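Local coordinates for protein serpin (Taeniopygia guttata, PDB 5HGC) that binds the steroid cortisol and belongs to the serpins, a family made up largely of serine protease inhibitors, though inhibition by this member is uncertain, at residues 203-214 / 264-275. Numbering follows the deposited sequence.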
loop_
_atom_site.group_PDB
_atom_site.type_symbol
_atom_site.label_atom_id
_atom_site.label_comp_id
_atom_site.label_asym_id
_atom_site.label_seq_id
_atom_site.Cartn_x
_atom_site.Cartn_y
_atom_site.Cartn_z
ATOM N N VAL A 203 4.124 -17.709 -16.790
ATOM C CA VAL A 203 3.626 -17.391 -15.466
ATOM C C VAL A 203 2.626 -18.492 -15.118
ATOM O O VAL A 203 1.927 -18.966 -16.005
ATOM C CB VAL A 203 2.959 -15.981 -15.480
ATOM C CG1 VAL A 203 1.615 -16.012 -16.192
ATOM C CG2 VAL A 203 2.758 -15.455 -14.076
ATOM N N PRO A 204 2.578 -18.945 -13.853
ATOM C CA PRO A 204 1.480 -19.883 -13.564
ATOM C C PRO A 204 0.128 -19.131 -13.518
ATOM O O PRO A 204 -0.125 -18.314 -12.619
ATOM C CB PRO A 204 1.861 -20.517 -12.206
ATOM C CG PRO A 204 2.911 -19.625 -11.624
ATOM C CD PRO A 204 3.556 -18.846 -12.756
ATOM N N MET A 205 -0.702 -19.394 -14.526
ATOM C CA MET A 205 -1.984 -18.729 -14.704
ATOM C C MET A 205 -3.085 -19.552 -14.032
ATOM O O MET A 205 -3.307 -20.706 -14.385
ATOM C CB MET A 205 -2.227 -18.552 -16.184
ATOM C CG MET A 205 -3.426 -17.708 -16.516
ATOM S SD MET A 205 -3.137 -15.975 -16.163
ATOM C CE MET A 205 -2.007 -15.366 -17.430
ATOM N N MET A 206 -3.705 -18.975 -12.998
ATOM C CA MET A 206 -4.749 -19.657 -12.248
ATOM C C MET A 206 -6.021 -19.501 -13.036
ATOM O O MET A 206 -6.093 -18.621 -13.910
ATOM C CB MET A 206 -4.938 -19.039 -10.887
ATOM C CG MET A 206 -3.657 -18.824 -10.119
ATOM S SD MET A 206 -4.055 -18.263 -8.452
ATOM C CE MET A 206 -4.377 -16.489 -8.623
ATOM N N TYR A 207 -7.001 -20.357 -12.734
ATOM C CA TYR A 207 -8.246 -20.468 -13.474
ATOM C C TYR A 207 -9.369 -20.750 -12.534
ATOM O O TYR A 207 -9.276 -21.595 -11.612
ATOM C CB TYR A 207 -8.212 -21.604 -14.534
ATOM C CG TYR A 207 -9.583 -21.834 -15.142
ATOM C CD1 TYR A 207 -10.090 -20.947 -16.104
ATOM C CD2 TYR A 207 -10.418 -22.913 -14.711
ATOM C CE1 TYR A 207 -11.346 -21.112 -16.653
ATOM C CE2 TYR A 207 -11.701 -23.092 -15.253
ATOM C CZ TYR A 207 -12.165 -22.178 -16.230
ATOM O OH TYR A 207 -13.457 -22.265 -16.753
ATOM N N GLN A 208 -10.474 -20.095 -12.828
ATOM C CA GLN A 208 -11.698 -20.321 -12.105
ATOM C C GLN A 208 -12.886 -19.929 -12.997
ATOM O O GLN A 208 -12.816 -18.972 -13.789
ATOM C CB GLN A 208 -11.626 -19.451 -10.869
ATOM C CG GLN A 208 -12.577 -19.804 -9.778
ATOM C CD GLN A 208 -12.708 -18.686 -8.770
ATOM O OE1 GLN A 208 -13.776 -18.561 -8.183
ATOM N NE2 GLN A 208 -11.643 -17.853 -8.567
ATOM N N MET A 209 -13.982 -20.656 -12.867
ATOM C CA MET A 209 -15.225 -20.300 -13.580
ATOM C C MET A 209 -16.324 -19.951 -12.580
ATOM O O MET A 209 -16.536 -20.699 -11.652
ATOM C CB MET A 209 -15.635 -21.472 -14.454
ATOM C CG MET A 209 -16.803 -21.186 -15.391
ATOM S SD MET A 209 -17.330 -22.575 -16.431
ATOM C CE MET A 209 -17.839 -23.811 -15.200
ATOM N N GLY A 210 -17.008 -18.817 -12.724
ATOM C CA GLY A 210 -18.036 -18.478 -11.756
ATOM C C GLY A 210 -18.453 -17.048 -11.885
ATOM O O GLY A 210 -18.014 -16.394 -12.796
ATOM N N ARG A 211 -19.331 -16.577 -11.000
ATOM C CA ARG A 211 -19.852 -15.211 -11.057
ATOM C C ARG A 211 -18.937 -14.225 -10.298
ATOM O O ARG A 211 -18.733 -14.382 -9.096
ATOM C CB ARG A 211 -21.283 -15.145 -10.508
ATOM C CG ARG A 211 -22.301 -15.900 -11.343
ATOM C CD ARG A 211 -23.634 -16.111 -10.648
ATOM N NE ARG A 211 -24.294 -14.831 -10.532
ATOM C CZ ARG A 211 -24.675 -14.272 -9.378
ATOM N NH1 ARG A 211 -24.496 -14.926 -8.218
ATOM N NH2 ARG A 211 -25.271 -13.063 -9.388
ATOM N N PHE A 212 -18.388 -13.226 -10.995
ATOM C CA PHE A 212 -17.551 -12.226 -10.371
ATOM C C PHE A 212 -18.012 -10.816 -10.691
ATOM O O PHE A 212 -18.554 -10.564 -11.785
ATOM C CB PHE A 212 -16.132 -12.410 -10.854
ATOM C CG PHE A 212 -15.625 -13.803 -10.686
ATOM C CD1 PHE A 212 -15.394 -14.338 -9.411
ATOM C CD2 PHE A 212 -15.374 -14.591 -11.795
ATOM C CE1 PHE A 212 -14.930 -15.651 -9.269
ATOM C CE2 PHE A 212 -14.878 -15.892 -11.665
ATOM C CZ PHE A 212 -14.676 -16.438 -10.402
ATOM N N ASP A 213 -17.750 -9.884 -9.772
ATOM C CA ASP A 213 -18.015 -8.494 -10.001
ATOM C C ASP A 213 -17.206 -8.085 -11.194
ATOM O O ASP A 213 -16.024 -8.443 -11.326
ATOM C CB ASP A 213 -17.713 -7.667 -8.755
ATOM C CG ASP A 213 -18.782 -7.871 -7.643
ATOM O OD1 ASP A 213 -19.705 -8.718 -7.798
ATOM O OD2 ASP A 213 -18.715 -7.204 -6.588
ATOM N N PHE A 214 -17.884 -7.401 -12.106
ATOM C CA PHE A 214 -17.316 -7.045 -13.392
ATOM C C PHE A 214 -17.811 -5.680 -13.824
ATOM O O PHE A 214 -18.951 -5.300 -13.514
ATOM C CB PHE A 214 -17.715 -8.091 -14.419
ATOM C CG PHE A 214 -17.293 -7.750 -15.803
ATOM C CD1 PHE A 214 -18.132 -6.952 -16.652
ATOM C CD2 PHE A 214 -16.062 -8.196 -16.289
ATOM C CE1 PHE A 214 -17.705 -6.577 -17.930
ATOM C CE2 PHE A 214 -15.642 -7.852 -17.590
ATOM C CZ PHE A 214 -16.445 -7.049 -18.404
ATOM N N LEU A 264 -20.230 -2.202 -10.741
ATOM C CA LEU A 264 -19.912 -3.650 -10.815
ATOM C C LEU A 264 -21.183 -4.455 -10.728
ATOM O O LEU A 264 -22.104 -4.060 -9.985
ATOM C CB LEU A 264 -19.003 -4.097 -9.668
ATOM C CG LEU A 264 -17.621 -3.493 -9.708
ATOM C CD1 LEU A 264 -17.087 -3.682 -8.304
ATOM C CD2 LEU A 264 -16.734 -4.124 -10.777
ATOM N N PHE A 265 -21.237 -5.560 -11.462
ATOM C CA PHE A 265 -22.378 -6.505 -11.414
ATOM C C PHE A 265 -21.770 -7.852 -11.558
ATOM O O PHE A 265 -20.770 -8.001 -12.274
ATOM C CB PHE A 265 -23.394 -6.255 -12.540
ATOM C CG PHE A 265 -22.794 -6.269 -13.962
ATOM C CD1 PHE A 265 -22.135 -5.097 -14.514
ATOM C CD2 PHE A 265 -22.918 -7.429 -14.803
ATOM C CE1 PHE A 265 -21.606 -5.107 -15.834
ATOM C CE2 PHE A 265 -22.385 -7.433 -16.114
ATOM C CZ PHE A 265 -21.728 -6.280 -16.626
ATOM N N GLN A 266 -22.343 -8.832 -10.863
ATOM C CA GLN A 266 -21.915 -10.239 -10.972
ATOM C C GLN A 266 -22.190 -10.752 -12.380
ATOM O O GLN A 266 -23.291 -10.585 -12.880
ATOM C CB GLN A 266 -22.631 -11.099 -9.940
ATOM C CG GLN A 266 -22.336 -10.705 -8.501
ATOM C CD GLN A 266 -21.723 -11.806 -7.680
ATOM O OE1 GLN A 266 -22.450 -12.591 -7.080
ATOM N NE2 GLN A 266 -20.378 -11.861 -7.618
ATOM N N ARG A 267 -21.152 -11.298 -13.022
ATOM C CA ARG A 267 -21.194 -11.860 -14.358
ATOM C C ARG A 267 -20.527 -13.230 -14.304
ATOM O O ARG A 267 -19.428 -13.389 -13.772
ATOM C CB ARG A 267 -20.417 -10.945 -15.287
ATOM C CG ARG A 267 -20.725 -11.054 -16.773
ATOM C CD ARG A 267 -19.802 -10.138 -17.537
ATOM N NE ARG A 267 -20.076 -10.074 -18.982
ATOM C CZ ARG A 267 -19.139 -9.927 -19.941
ATOM N NH1 ARG A 267 -17.826 -9.863 -19.653
ATOM N NH2 ARG A 267 -19.512 -9.881 -21.213
ATOM N N PHE A 268 -21.197 -14.251 -14.818
ATOM C CA PHE A 268 -20.560 -15.564 -14.929
ATOM C C PHE A 268 -19.503 -15.558 -16.067
ATOM O O PHE A 268 -19.733 -15.011 -17.171
ATOM C CB PHE A 268 -21.621 -16.606 -15.154
ATOM C CG PHE A 268 -21.115 -18.003 -15.105
ATOM C CD1 PHE A 268 -21.099 -18.705 -13.885
ATOM C CD2 PHE A 268 -20.666 -18.633 -16.267
ATOM C CE1 PHE A 268 -20.641 -20.039 -13.836
ATOM C CE2 PHE A 268 -20.202 -19.930 -16.240
ATOM C CZ PHE A 268 -20.178 -20.649 -15.023
ATOM N N MET A 269 -18.324 -16.113 -15.775
ATOM C CA MET A 269 -17.153 -15.994 -16.660
ATOM C C MET A 269 -16.065 -16.999 -16.388
ATOM O O MET A 269 -16.006 -17.626 -15.299
ATOM C CB MET A 269 -16.539 -14.592 -16.594
ATOM C CG MET A 269 -15.932 -14.233 -15.255
ATOM S SD MET A 269 -15.219 -12.575 -15.152
ATOM C CE MET A 269 -16.698 -11.606 -14.911
ATOM N N ASN A 270 -15.181 -17.097 -17.367
ATOM C CA ASN A 270 -13.940 -17.802 -17.218
ATOM C C ASN A 270 -12.897 -16.781 -16.877
ATOM O O ASN A 270 -12.744 -15.772 -17.621
ATOM C CB ASN A 270 -13.603 -18.468 -18.528
ATOM C CG ASN A 270 -14.603 -19.545 -18.843
ATOM O OD1 ASN A 270 -14.792 -20.466 -18.043
ATOM N ND2 ASN A 270 -15.334 -19.378 -19.937
ATOM N N LEU A 271 -12.231 -17.015 -15.740
ATOM C CA LEU A 271 -11.271 -16.056 -15.182
ATOM C C LEU A 271 -9.920 -16.717 -15.113
ATOM O O LEU A 271 -9.781 -17.828 -14.549
ATOM C CB LEU A 271 -11.696 -15.495 -13.819
ATOM C CG LEU A 271 -10.820 -14.354 -13.270
ATOM C CD1 LEU A 271 -10.733 -13.096 -14.143
ATOM C CD2 LEU A 271 -11.301 -14.011 -11.854
ATOM N N TYR A 272 -8.962 -16.031 -15.734
ATOM C CA TYR A 272 -7.598 -16.427 -15.737
ATOM C C TYR A 272 -6.809 -15.315 -15.081
ATOM O O TYR A 272 -6.865 -14.144 -15.496
ATOM C CB TYR A 272 -7.104 -16.673 -17.160
ATOM C CG TYR A 272 -7.651 -17.924 -17.785
ATOM C CD1 TYR A 272 -7.001 -19.155 -17.622
ATOM C CD2 TYR A 272 -8.814 -17.882 -18.556
ATOM C CE1 TYR A 272 -7.504 -20.313 -18.195
ATOM C CE2 TYR A 272 -9.319 -19.025 -19.133
ATOM C CZ TYR A 272 -8.662 -20.234 -18.950
ATOM O OH TYR A 272 -9.200 -21.368 -19.497
ATOM N N PHE A 273 -6.072 -15.682 -14.044
ATOM C CA PHE A 273 -5.351 -14.692 -13.245
ATOM C C PHE A 273 -4.048 -15.263 -12.755
ATOM O O PHE A 273 -4.044 -16.366 -12.279
ATOM C CB PHE A 273 -6.190 -14.182 -12.078
ATOM C CG PHE A 273 -5.602 -12.976 -11.432
ATOM C CD1 PHE A 273 -5.585 -11.763 -12.101
ATOM C CD2 PHE A 273 -4.999 -13.065 -10.181
ATOM C CE1 PHE A 273 -5.022 -10.633 -11.537
ATOM C CE2 PHE A 273 -4.409 -11.936 -9.590
ATOM C CZ PHE A 273 -4.423 -10.711 -10.272
ATOM N N PRO A 274 -2.931 -14.536 -12.892
ATOM C CA PRO A 274 -1.653 -15.195 -12.536
ATOM C C PRO A 274 -1.454 -15.487 -11.003
ATOM O O PRO A 274 -1.878 -14.691 -10.172
ATOM C CB PRO A 274 -0.609 -14.205 -13.035
ATOM C CG PRO A 274 -1.285 -12.892 -13.071
ATOM C CD PRO A 274 -2.716 -13.174 -13.418
ATOM N N LYS A 275 -0.909 -16.661 -10.668
ATOM C CA LYS A 275 -0.281 -16.908 -9.385
ATOM C C LYS A 275 1.073 -16.223 -9.419
ATOM O O LYS A 275 1.908 -16.569 -10.231
ATOM C CB LYS A 275 -0.095 -18.403 -9.146
ATOM C CG LYS A 275 0.733 -18.737 -7.907
ATOM C CD LYS A 275 0.924 -20.234 -7.687
ATOM C CE LYS A 275 2.256 -20.526 -6.998
ATOM N NZ LYS A 275 2.327 -21.962 -6.637
HETATM O O HOH W 1 -24.823 -13.370 -12.451
#
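Gly-210, where the strand turns a corner, lies under a face of the Phe-268 ring, its CA 3.7 Å from CE1. The near-flat extended backbone here would drive any CB into the preceding carbonyl oxygen, which suits glycine. Antiparallel pairing with 265-274 nevertheless runs on unbroken: Gly-210 and Met-269 exchange two backbone hydrogen bonds, each 3.0 Å from N to O. Before the corner, Tyr-207 crosses Tyr-272 obliquely, planes 46° apart, with CD1 over a face of Tyr-272, which also makes a cation-pi contact with Arg-191. CG anti to the backbone N (chi1 171°) lays Tyr-207 alongside Asn-270, and its hydroxyl, tilted out of the carbonyl plane, donates to OD1, 2.6 Å from OH; a phenylalanine here would probably leave OD1 without this donor and the amide less fixed. In serpin terms, 203-209 is s3C and 211-214 begins s1B; 265-274 is s2C, pairing with strands of both sheets. Phe-212, just past the corner, offers a flat face to Leu-271 CD2 (CH-pi, 4.2 Å to the centroid). Extended Arg-267 brings CD and cationic CZ over one face of Phe-214 (cation-pi, CZ to centroid 4.4 Å), whose edge meets the face of Phe-265. On the other side, Asp-213 salt-bridges Arg-226 through OD2, while OD1 takes a weak bond from Gln-266 NE2.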